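Long-range contact in putative pyrroline carboxylate reductase (Streptococcus pyogenes, PDB 2AHR), which probably catalyses the NAD(P)H-dependent reduction of 1-pyrroline-5-carboxylate to L-proline, the last step of proline biosynthesis: residues E[113-127]-E[147-161]. Numbering follows the deposited sequence.
Sequences PNMNAQILQSSTALT and FGSTFDISEKDFDTF. With NAP (NADP nicotinamide-adenine-dinucleotide phosphate), chain S.
A125 and F161 show a methyl group seated on a ring face: A125 CB stands over the centre of the F161 ring, 3.5 Å from its centroid, while S123 O comes to the ring edge. With CG of F161 anti to the backbone N (chi1 -174°), the ring reaches back from helix 158-185 to strand 122-128. A125 CB also meets F158 CZ at 3.6 Å and I153 CG1, while T127 CG2 packs against F158 CE1.

F147, on the opposite side of the sheet, holds CG between its backbone N and carbonyl carbon (chi1 56°). Its ring edge thereby meets S122 CB and T124 OG1, the latter 3.5 Å from CE1, with A117 and P113 nearby. The hydroxyls are linked: S122 OG donates to T124 OG1 at 2.6 Å, and T124 OG1 donates to a water that bridges to S149 O.

Five backbone hydrogen bonds join the parallel strands, F151 N to T124 O (2.7 Å) being the straightest at 167°. With helix 134-145 linking them, the strands form a beta-alpha-beta unit at the edge of the Rossmann-type sheet, beside P113, whose carbonyl O lies 3.1 Å from NADP C5N in the nicotinamide pocket.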
ATOM      1  N   PRO E 113     -28.397 -24.754   2.262  1.00 32.22           N
ATOM      2  CA  PRO E 113     -28.531 -24.616   3.710  1.00 32.28           C
ATOM      3  C   PRO E 113     -27.293 -24.008   4.368  1.00 32.44           C
ATOM      4  O   PRO E 113     -26.295 -23.732   3.689  1.00 32.16           O
ATOM      5  CB  PRO E 113     -28.726 -26.071   4.175  1.00 31.99           C
ATOM      6  CG  PRO E 113     -27.870 -26.877   3.192  1.00 32.51           C
ATOM      7  CD  PRO E 113     -27.870 -26.080   1.878  1.00 32.69           C
ATOM      8  N   ASN E 114     -27.357 -23.794   5.680  1.00 32.39           N
ATOM      9  CA  ASN E 114     -26.180 -23.380   6.430  1.00 32.43           C
ATOM     10  C   ASN E 114     -26.087 -24.116   7.772  1.00 33.31           C
ATOM     11  O   ASN E 114     -26.978 -24.901   8.120  1.00 33.00           O
ATOM     12  CB  ASN E 114     -26.083 -21.848   6.553  1.00 32.08           C
ATOM     13  CG  ASN E 114     -27.203 -21.242   7.392  1.00 33.15           C
ATOM     14  OD1 ASN E 114     -27.688 -21.857   8.351  1.00 34.20           O
ATOM     15  ND2 ASN E 114     -27.607 -20.034   7.044  1.00 30.38           N
HETATM   16  N   MSE E 115     -25.011 -23.884   8.516  1.00 34.08           N
HETATM   17  CA  MSE E 115     -24.725 -24.692   9.704  1.00 34.71           C
HETATM   18  C   MSE E 115     -25.736 -24.394  10.842  1.00 35.23           C
HETATM   19  O   MSE E 115     -25.819 -25.143  11.813  1.00 35.46           O
HETATM   20  CB  MSE E 115     -23.268 -24.482  10.136  1.00 34.63           C
HETATM   21  CG  MSE E 115     -22.695 -25.479  11.169  1.00 34.51           C
HETATM   22 SE   MSE E 115     -22.601 -27.236  10.716  1.00 34.95          SE
HETATM   23  CE  MSE E 115     -21.951 -27.238   9.083  1.00 36.29           C
ATOM     24  N   ASN E 116     -26.525 -23.327  10.690  1.00 35.22           N
ATOM     25  CA  ASN E 116     -27.588 -23.004  11.649  1.00 35.25           C
ATOM     26  C   ASN E 116     -28.756 -24.005  11.626  1.00 35.55           C
ATOM     27  O   ASN E 116     -29.654 -23.950  12.470  1.00 34.68           O
ATOM     28  CB  ASN E 116     -28.082 -21.571  11.450  1.00 35.14           C
ATOM     29  CG  ASN E 116     -26.963 -20.554  11.589  1.00 35.53           C
ATOM     30  OD1 ASN E 116     -26.915 -19.529  10.872  1.00 35.74           O
ATOM     31  ND2 ASN E 116     -26.043 -20.841  12.494  1.00 28.96           N
ATOM     32  N   ALA E 117     -28.733 -24.905  10.647  1.00 35.86           N
ATOM     33  CA  ALA E 117     -29.558 -26.111  10.691  1.00 36.61           C
ATOM     34  C   ALA E 117     -29.420 -26.811  12.038  1.00 37.17           C
ATOM     35  O   ALA E 117     -30.387 -27.396  12.528  1.00 37.52           O
ATOM     36  CB  ALA E 117     -29.190 -27.060   9.550  1.00 35.78           C
ATOM     37  N   GLN E 118     -28.226 -26.723  12.643  1.00 37.90           N
ATOM     38  CA  GLN E 118     -27.946 -27.335  13.947  1.00 38.26           C
ATOM     39  C   GLN E 118     -28.922 -26.893  15.021  1.00 37.53           C
ATOM     40  O   GLN E 118     -29.149 -27.627  15.982  1.00 38.44           O
ATOM     41  CB  GLN E 118     -26.538 -27.009  14.434  1.00 38.46           C
ATOM     42  CG  GLN E 118     -25.439 -27.788  13.756  1.00 40.73           C
ATOM     43  CD  GLN E 118     -24.063 -27.444  14.303  1.00 42.60           C
ATOM     44  OE1 GLN E 118     -23.869 -26.398  14.904  1.00 43.90           O
ATOM     45  NE2 GLN E 118     -23.100 -28.331  14.089  1.00 44.29           N
ATOM     46  N   ILE E 119     -29.473 -25.693  14.882  1.00 36.46           N
ATOM     47  CA  ILE E 119     -30.464 -25.215  15.841  1.00 35.48           C
ATOM     48  C   ILE E 119     -31.801 -25.008  15.139  1.00 34.49           C
ATOM     49  O   ILE E 119     -32.675 -24.318  15.648  1.00 33.58           O
ATOM     50  CB  ILE E 119     -29.981 -23.946  16.613  1.00 35.76           C
ATOM     51  CG1 ILE E 119     -29.672 -22.786  15.642  1.00 35.05           C
ATOM     52  CG2 ILE E 119     -28.756 -24.287  17.479  1.00 35.14           C
ATOM     53  CD1 ILE E 119     -29.498 -21.414  16.351  1.00 33.27           C
ATOM     54  N   LEU E 120     -31.933 -25.613  13.952  1.00 33.64           N
ATOM     55  CA  LEU E 120     -33.143 -25.527  13.144  1.00 33.57           C
ATOM     56  C   LEU E 120     -33.455 -24.102  12.736  1.00 33.95           C
ATOM     57  O   LEU E 120     -34.633 -23.721  12.676  1.00 32.89           O
ATOM     58  CB  LEU E 120     -34.367 -26.154  13.852  1.00 33.66           C
ATOM     59  CG  LEU E 120     -34.196 -27.474  14.609  1.00 33.98           C
ATOM     60  CD1 LEU E 120     -35.558 -27.948  15.193  1.00 36.52           C
ATOM     61  CD2 LEU E 120     -33.588 -28.536  13.714  1.00 32.60           C
ATOM     62  N   GLN E 121     -32.399 -23.330  12.436  1.00 34.15           N
ATOM     63  CA  GLN E 121     -32.539 -21.950  11.980  1.00 35.15           C
ATOM     64  C   GLN E 121     -31.682 -21.656  10.749  1.00 35.33           C
ATOM     65  O   GLN E 121     -31.214 -20.514  10.541  1.00 35.44           O
ATOM     66  CB  GLN E 121     -32.211 -20.960  13.106  1.00 36.31           C
ATOM     67  CG  GLN E 121     -33.323 -20.832  14.171  1.00 38.25           C
ATOM     68  CD  GLN E 121     -32.981 -19.797  15.217  1.00 43.17           C
ATOM     69  OE1 GLN E 121     -32.574 -18.662  14.901  1.00 45.49           O
ATOM     70  NE2 GLN E 121     -33.131 -20.177  16.478  1.00 46.30           N
ATOM     71  N   SER E 122     -31.506 -22.680   9.920  1.00 34.64           N
ATOM     72  CA  SER E 122     -30.874 -22.512   8.629  1.00 34.41           C
ATOM     73  C   SER E 122     -31.665 -21.510   7.783  1.00 34.04           C
ATOM     74  O   SER E 122     -32.884 -21.360   7.952  1.00 33.64           O
ATOM     75  CB  SER E 122     -30.774 -23.853   7.917  1.00 34.33           C
ATOM     76  OG  SER E 122     -30.299 -23.690   6.601  1.00 34.90           O
ATOM     77  N   SER E 123     -30.961 -20.797   6.905  1.00 33.93           N
ATOM     78  CA  SER E 123     -31.615 -19.971   5.893  1.00 33.90           C
ATOM     79  C   SER E 123     -31.334 -20.663   4.564  1.00 34.23           C
ATOM     80  O   SER E 123     -30.236 -20.528   4.004  1.00 34.62           O
ATOM     81  CB  SER E 123     -31.067 -18.529   5.917  1.00 34.50           C
ATOM     82  OG  SER E 123     -31.088 -17.979   7.240  1.00 34.51           O
ATOM     83  N   THR E 124     -32.325 -21.400   4.062  1.00 33.84           N
ATOM     84  CA  THR E 124     -32.133 -22.381   2.997  1.00 33.83           C
ATOM     85  C   THR E 124     -32.812 -21.992   1.697  1.00 34.47           C
ATOM     86  O   THR E 124     -34.023 -21.752   1.666  1.00 34.67           O
ATOM     87  CB  THR E 124     -32.656 -23.776   3.440  1.00 34.05           C
ATOM     88  OG1 THR E 124     -32.014 -24.151   4.667  1.00 33.68           O
ATOM     89  CG2 THR E 124     -32.365 -24.854   2.388  1.00 34.23           C
ATOM     90  N   ALA E 125     -32.033 -21.928   0.614  1.00 34.59           N
ATOM     91  CA  ALA E 125     -32.601 -21.733  -0.706  1.00 34.57           C
ATOM     92  C   ALA E 125     -33.103 -23.079  -1.235  1.00 35.02           C
ATOM     93  O   ALA E 125     -32.532 -24.137  -0.923  1.00 34.16           O
ATOM     94  CB  ALA E 125     -31.573 -21.132  -1.661  1.00 34.73           C
ATOM     95  N   LEU E 126     -34.159 -23.020  -2.048  1.00 35.26           N
ATOM     96  CA  LEU E 126     -34.749 -24.210  -2.653  1.00 36.22           C
ATOM     97  C   LEU E 126     -35.139 -23.917  -4.090  1.00 36.51           C
ATOM     98  O   LEU E 126     -35.795 -22.913  -4.369  1.00 37.48           O
ATOM     99  CB  LEU E 126     -35.992 -24.671  -1.872  1.00 36.09           C
ATOM    100  CG  LEU E 126     -36.926 -25.731  -2.510  1.00 36.77           C
ATOM    101  CD1 LEU E 126     -36.224 -27.087  -2.640  1.00 33.37           C
ATOM    102  CD2 LEU E 126     -38.217 -25.865  -1.696  1.00 36.47           C
ATOM    103  N   THR E 127     -34.740 -24.792  -5.002  1.00 36.79           N
ATOM    104  CA  THR E 127     -35.240 -24.722  -6.370  1.00 37.18           C
ATOM    105  C   THR E 127     -35.314 -26.116  -7.012  1.00 37.42           C
ATOM    106  O   THR E 127     -34.637 -27.042  -6.569  1.00 37.04           O
ATOM    107  CB  THR E 127     -34.417 -23.717  -7.223  1.00 36.91           C
ATOM    108  OG1 THR E 127     -35.184 -23.337  -8.368  1.00 38.59           O
ATOM    109  CG2 THR E 127     -33.072 -24.308  -7.661  1.00 34.58           C
ATOM    110  N   PHE E 147     -35.659 -27.608   9.380  1.00 37.58           N
ATOM    111  CA  PHE E 147     -34.377 -27.194   9.961  1.00 36.64           C
ATOM    112  C   PHE E 147     -34.062 -25.714   9.773  1.00 36.25           C
ATOM    113  O   PHE E 147     -32.923 -25.300   9.911  1.00 36.82           O
ATOM    114  CB  PHE E 147     -33.221 -28.121   9.527  1.00 36.59           C
ATOM    115  CG  PHE E 147     -33.047 -28.258   8.019  1.00 37.31           C
ATOM    116  CD1 PHE E 147     -32.422 -27.243   7.273  1.00 35.40           C
ATOM    117  CD2 PHE E 147     -33.480 -29.416   7.348  1.00 35.55           C
ATOM    118  CE1 PHE E 147     -32.246 -27.372   5.898  1.00 33.97           C
ATOM    119  CE2 PHE E 147     -33.309 -29.548   5.963  1.00 35.79           C
ATOM    120  CZ  PHE E 147     -32.694 -28.519   5.235  1.00 35.00           C
ATOM    121  N   GLY E 148     -35.085 -24.918   9.481  1.00 35.85           N
ATOM    122  CA  GLY E 148     -34.936 -23.477   9.366  1.00 36.01           C
ATOM    123  C   GLY E 148     -36.034 -22.857   8.525  1.00 35.96           C
ATOM    124  O   GLY E 148     -37.139 -23.364   8.488  1.00 36.47           O
ATOM    125  N   SER E 149     -35.720 -21.761   7.843  1.00 35.96           N
ATOM    126  CA  SER E 149     -36.624 -21.143   6.881  1.00 36.00           C
ATOM    127  C   SER E 149     -36.226 -21.534   5.455  1.00 36.34           C
ATOM    128  O   SER E 149     -35.118 -22.086   5.221  1.00 35.96           O
ATOM    129  CB  SER E 149     -36.600 -19.627   7.041  1.00 36.14           C
ATOM    130  OG  SER E 149     -37.142 -19.268   8.301  1.00 38.47           O
ATOM    131  N   THR E 150     -37.125 -21.259   4.512  1.00 35.84           N
ATOM    132  CA  THR E 150     -36.922 -21.655   3.124  1.00 36.05           C
ATOM    133  C   THR E 150     -37.148 -20.472   2.198  1.00 36.45           C
ATOM    134  O   THR E 150     -38.156 -19.765   2.312  1.00 36.14           O
ATOM    135  CB  THR E 150     -37.839 -22.818   2.727  1.00 35.97           C
ATOM    136  OG1 THR E 150     -37.686 -23.877   3.681  1.00 37.19           O
ATOM    137  CG2 THR E 150     -37.469 -23.358   1.321  1.00 35.47           C
ATOM    138  N   PHE E 151     -36.190 -20.248   1.297  1.00 36.72           N
ATOM    139  CA  PHE E 151     -36.301 -19.177   0.316  1.00 37.82           C
ATOM    140  C   PHE E 151     -36.501 -19.748  -1.087  1.00 39.07           C
ATOM    141  O   PHE E 151     -35.754 -20.635  -1.517  1.00 38.89           O
ATOM    142  CB  PHE E 151     -35.067 -18.272   0.343  1.00 37.00           C
ATOM    143  CG  PHE E 151     -34.965 -17.394   1.571  1.00 36.21           C
ATOM    144  CD1 PHE E 151     -35.371 -16.057   1.529  1.00 34.79           C
ATOM    145  CD2 PHE E 151     -34.448 -17.902   2.764  1.00 36.71           C
ATOM    146  CE1 PHE E 151     -35.269 -15.237   2.661  1.00 35.60           C
ATOM    147  CE2 PHE E 151     -34.346 -17.102   3.906  1.00 36.15           C
ATOM    148  CZ  PHE E 151     -34.745 -15.758   3.847  1.00 36.09           C
ATOM    149  N   ASP E 152     -37.504 -19.218  -1.791  1.00 40.55           N
ATOM    150  CA  ASP E 152     -37.793 -19.576  -3.182  1.00 42.19           C
ATOM    151  C   ASP E 152     -36.882 -18.736  -4.069  1.00 41.93           C
ATOM    152  O   ASP E 152     -37.179 -17.572  -4.358  1.00 42.33           O
ATOM    153  CB  ASP E 152     -39.282 -19.305  -3.479  1.00 43.78           C
ATOM    154  CG  ASP E 152     -39.663 -19.499  -4.960  1.00 48.65           C
ATOM    155  OD1 ASP E 152     -40.750 -18.997  -5.352  1.00 54.28           O
ATOM    156  OD2 ASP E 152     -38.897 -20.131  -5.742  1.00 53.02           O
ATOM    157  N   ILE E 153     -35.764 -19.326  -4.485  1.00 41.30           N
ATOM    158  CA  ILE E 153     -34.685 -18.595  -5.170  1.00 40.58           C
ATOM    159  C   ILE E 153     -34.510 -19.156  -6.595  1.00 40.27           C
ATOM    160  O   ILE E 153     -34.510 -20.372  -6.772  1.00 40.32           O
ATOM    161  CB  ILE E 153     -33.359 -18.733  -4.326  1.00 40.32           C
ATOM    162  CG1 ILE E 153     -33.531 -18.134  -2.913  1.00 40.72           C
ATOM    163  CG2 ILE E 153     -32.130 -18.147  -5.011  1.00 39.48           C
ATOM    164  CD1 ILE E 153     -33.793 -16.631  -2.855  1.00 41.15           C
ATOM    165  N   SER E 154     -34.385 -18.294  -7.609  1.00 39.71           N
ATOM    166  CA  SER E 154     -34.037 -18.757  -8.953  1.00 39.34           C
ATOM    167  C   SER E 154     -32.678 -19.426  -8.912  1.00 38.50           C
ATOM    168  O   SER E 154     -31.797 -18.982  -8.179  1.00 37.83           O
ATOM    169  CB  SER E 154     -33.900 -17.584  -9.913  1.00 39.91           C
ATOM    170  OG  SER E 154     -35.146 -16.988 -10.148  1.00 42.94           O
ATOM    171  N   GLU E 155     -32.480 -20.443  -9.748  1.00 37.61           N
ATOM    172  CA  GLU E 155     -31.192 -21.126  -9.790  1.00 37.29           C
ATOM    173  C   GLU E 155     -30.068 -20.204 -10.212  1.00 36.80           C
ATOM    174  O   GLU E 155     -28.923 -20.419  -9.817  1.00 36.57           O
ATOM    175  CB  GLU E 155     -31.193 -22.374 -10.685  1.00 37.50           C
ATOM    176  CG  GLU E 155     -30.068 -23.323 -10.266  1.00 39.62           C
ATOM    177  CD  GLU E 155     -29.767 -24.450 -11.238  1.00 40.76           C
ATOM    178  OE1 GLU E 155     -30.346 -24.527 -12.346  1.00 43.51           O
ATOM    179  OE2 GLU E 155     -28.922 -25.269 -10.873  1.00 41.23           O
ATOM    180  N   LYS E 156     -30.382 -19.181 -11.000  1.00 35.49           N
ATOM    181  CA  LYS E 156     -29.349 -18.278 -11.452  1.00 36.08           C
ATOM    182  C   LYS E 156     -28.784 -17.447 -10.293  1.00 35.39           C
ATOM    183  O   LYS E 156     -27.747 -16.810 -10.453  1.00 35.39           O
ATOM    184  CB  LYS E 156     -29.843 -17.362 -12.578  1.00 36.19           C
ATOM    185  CG  LYS E 156     -31.072 -16.547 -12.220  1.00 39.29           C
ATOM    186  CD  LYS E 156     -31.367 -15.490 -13.309  1.00 45.25           C
ATOM    187  CE  LYS E 156     -32.726 -14.843 -13.106  1.00 47.20           C
ATOM    188  NZ  LYS E 156     -32.856 -14.370 -11.711  1.00 49.11           N
ATOM    189  N   ASP E 157     -29.469 -17.460  -9.146  1.00 34.40           N
ATOM    190  CA  ASP E 157     -29.037 -16.700  -7.967  1.00 34.31           C
ATOM    191  C   ASP E 157     -28.463 -17.603  -6.883  1.00 33.43           C
ATOM    192  O   ASP E 157     -28.182 -17.140  -5.784  1.00 33.80           O
ATOM    193  CB  ASP E 157     -30.194 -15.890  -7.386  1.00 33.81           C
ATOM    194  CG  ASP E 157     -30.651 -14.759  -8.301  1.00 35.96           C
ATOM    195  OD1 ASP E 157     -29.815 -14.070  -8.945  1.00 36.32           O
ATOM    196  OD2 ASP E 157     -31.877 -14.550  -8.365  1.00 39.08           O
ATOM    197  N   PHE E 158     -28.310 -18.885  -7.176  1.00 32.78           N
ATOM    198  CA  PHE E 158     -27.847 -19.833  -6.155  1.00 32.58           C
ATOM    199  C   PHE E 158     -26.442 -19.596  -5.652  1.00 32.73           C
ATOM    200  O   PHE E 158     -26.173 -19.817  -4.479  1.00 32.72           O
ATOM    201  CB  PHE E 158     -28.026 -21.284  -6.595  1.00 31.36           C
ATOM    202  CG  PHE E 158     -29.170 -21.969  -5.905  1.00 31.66           C
ATOM    203  CD1 PHE E 158     -30.471 -21.475  -6.043  1.00 30.76           C
ATOM    204  CD2 PHE E 158     -28.944 -23.076  -5.082  1.00 30.14           C
ATOM    205  CE1 PHE E 158     -31.543 -22.081  -5.391  1.00 31.24           C
ATOM    206  CE2 PHE E 158     -29.999 -23.699  -4.434  1.00 32.11           C
ATOM    207  CZ  PHE E 158     -31.316 -23.198  -4.593  1.00 30.93           C
ATOM    208  N   ASP E 159     -25.554 -19.146  -6.535  1.00 33.24           N
ATOM    209  CA  ASP E 159     -24.146 -18.909  -6.157  1.00 34.00           C
ATOM    210  C   ASP E 159     -24.020 -17.702  -5.207  1.00 33.36           C
ATOM    211  O   ASP E 159     -23.274 -17.751  -4.244  1.00 33.52           O
ATOM    212  CB  ASP E 159     -23.267 -18.695  -7.405  1.00 33.56           C
ATOM    213  CG  ASP E 159     -22.959 -19.993  -8.152  1.00 35.42           C
ATOM    214  OD1 ASP E 159     -23.186 -21.121  -7.634  1.00 35.14           O
ATOM    215  OD2 ASP E 159     -22.460 -19.875  -9.278  1.00 38.46           O
ATOM    216  N   THR E 160     -24.747 -16.629  -5.509  1.00 32.02           N
ATOM    217  CA  THR E 160     -24.855 -15.474  -4.630  1.00 31.39           C
ATOM    218  C   THR E 160     -25.504 -15.829  -3.292  1.00 31.46           C
ATOM    219  O   THR E 160     -25.066 -15.339  -2.261  1.00 31.02           O
ATOM    220  CB  THR E 160     -25.657 -14.312  -5.312  1.00 32.08           C
ATOM    221  OG1 THR E 160     -25.081 -14.027  -6.588  1.00 30.14           O
ATOM    222  CG2 THR E 160     -25.629 -13.044  -4.483  1.00 28.75           C
ATOM    223  N   PHE E 161     -26.537 -16.681  -3.298  1.00 30.98           N
ATOM    224  CA  PHE E 161     -27.184 -17.080  -2.052  1.00 30.88           C
ATOM    225  C   PHE E 161     -26.214 -17.966  -1.248  1.00 30.93           C
ATOM    226  O   PHE E 161     -26.149 -17.867  -0.028  1.00 30.90           O
ATOM    227  CB  PHE E 161     -28.499 -17.837  -2.329  1.00 31.05           C
ATOM    228  CG  PHE E 161     -29.303 -18.157  -1.091  1.00 29.88           C
ATOM    229  CD1 PHE E 161     -30.418 -17.382  -0.756  1.00 29.03           C
ATOM    230  CD2 PHE E 161     -28.976 -19.245  -0.291  1.00 30.75           C
ATOM    231  CE1 PHE E 161     -31.176 -17.675   0.371  1.00 29.64           C
ATOM    232  CE2 PHE E 161     -29.728 -19.561   0.860  1.00 31.51           C
ATOM    233  CZ  PHE E 161     -30.829 -18.774   1.192  1.00 31.62           C
TER
HETATM  234  PA  NAP S1504     -17.477 -32.594   4.684  1.00 71.82           P
HETATM  235  O1A NAP S1504     -16.073 -32.783   4.228  1.00 70.64           O
HETATM  236  O2A NAP S1504     -17.510 -32.222   6.128  1.00 71.30           O
HETATM  237  O5B NAP S1504     -18.402 -33.892   4.408  1.00 71.91           O
HETATM  238  C5B NAP S1504     -18.273 -34.686   3.250  1.00 74.73           C
HETATM  239  C4B NAP S1504     -18.521 -36.136   3.656  1.00 76.90           C
HETATM  240  O4B NAP S1504     -18.699 -36.977   2.529  1.00 77.46           O
HETATM  241  C3B NAP S1504     -17.355 -36.691   4.473  1.00 77.49           C
HETATM  242  O3B NAP S1504     -17.851 -37.082   5.735  1.00 77.05           O
HETATM  243  C2B NAP S1504     -16.827 -37.876   3.678  1.00 78.55           C
HETATM  244  O2B NAP S1504     -16.560 -39.036   4.449  1.00 80.39           O
HETATM  245  C1B NAP S1504     -18.007 -38.194   2.769  1.00 78.30           C
HETATM  246  N9A NAP S1504     -17.571 -38.921   1.551  1.00 78.43           N
HETATM  247  C8A NAP S1504     -16.348 -38.859   0.922  1.00 78.32           C
HETATM  248  N7A NAP S1504     -16.370 -39.700  -0.142  1.00 78.70           N
HETATM  249  C5A NAP S1504     -17.584 -40.304  -0.200  1.00 78.29           C
HETATM  250  C6A NAP S1504     -18.122 -41.253  -1.069  1.00 78.02           C
HETATM  251  N6A NAP S1504     -17.287 -42.100  -1.668  1.00 78.66           N
HETATM  252  N1A NAP S1504     -19.419 -41.683  -0.863  1.00 77.76           N
HETATM  253  C2A NAP S1504     -20.163 -41.201   0.200  1.00 77.27           C
HETATM  254  N3A NAP S1504     -19.615 -40.273   1.061  1.00 76.85           N
HETATM  255  C4A NAP S1504     -18.346 -39.827   0.865  1.00 77.94           C
HETATM  256  O3  NAP S1504     -18.205 -31.492   3.741  1.00 69.77           O
HETATM  257  PN  NAP S1504     -19.464 -30.585   4.211  1.00 68.69           P
HETATM  258  O1N NAP S1504     -18.905 -29.320   4.769  1.00 69.47           O
HETATM  259  O2N NAP S1504     -20.431 -31.368   5.026  1.00 67.83           O
HETATM  260  O5D NAP S1504     -20.141 -30.241   2.784  1.00 66.01           O
HETATM  261  C5D NAP S1504     -20.969 -31.167   2.116  1.00 62.62           C
HETATM  262  C4D NAP S1504     -21.842 -30.442   1.093  1.00 60.42           C
HETATM  263  O4D NAP S1504     -22.621 -29.429   1.699  1.00 58.44           O
HETATM  264  C3D NAP S1504     -20.997 -29.769   0.016  1.00 59.85           C
HETATM  265  O3D NAP S1504     -21.536 -30.135  -1.231  1.00 60.11           O
HETATM  266  C2D NAP S1504     -21.129 -28.269   0.244  1.00 58.23           C
HETATM  267  O2D NAP S1504     -21.125 -27.577  -1.000  1.00 55.05           O
HETATM  268  C1D NAP S1504     -22.454 -28.178   1.032  1.00 57.31           C
HETATM  269  N1N NAP S1504     -22.558 -27.096   2.046  1.00 55.30           N
HETATM  270  C2N NAP S1504     -21.728 -27.060   3.149  1.00 53.27           C
HETATM  271  C3N NAP S1504     -21.868 -26.048   4.104  1.00 51.06           C
HETATM  272  C7N NAP S1504     -21.064 -26.056   5.371  1.00 49.66           C
HETATM  273  O7N NAP S1504     -21.334 -25.032   6.301  1.00 49.98           O
HETATM  274  N7N NAP S1504     -20.144 -27.003   5.595  1.00 47.53           N
HETATM  275  C4N NAP S1504     -22.860 -25.074   3.939  1.00 51.37           C
HETATM  276  C5N NAP S1504     -23.701 -25.117   2.836  1.00 50.58           C
HETATM  277  C6N NAP S1504     -23.536 -26.140   1.899  1.00 54.38           C
HETATM  278  P2B NAP S1504     -15.267 -39.224   5.403  1.00 81.61           P
HETATM  279  O1X NAP S1504     -15.234 -40.673   5.857  1.00 81.45           O
HETATM  280  O2X NAP S1504     -14.012 -38.926   4.614  1.00 81.93           O
HETATM  281  O3X NAP S1504     -15.355 -38.303   6.609  1.00 80.71           O
HETATM  282  O   HOH W   1     -34.160 -24.433   6.171  1.00 32.33           O
HETATM  283  O   HOH W   2     -37.685 -22.228  -6.236  1.00 51.69           O
HETATM  284  O   HOH W   3     -36.726 -21.362  -8.401  1.00 56.88           O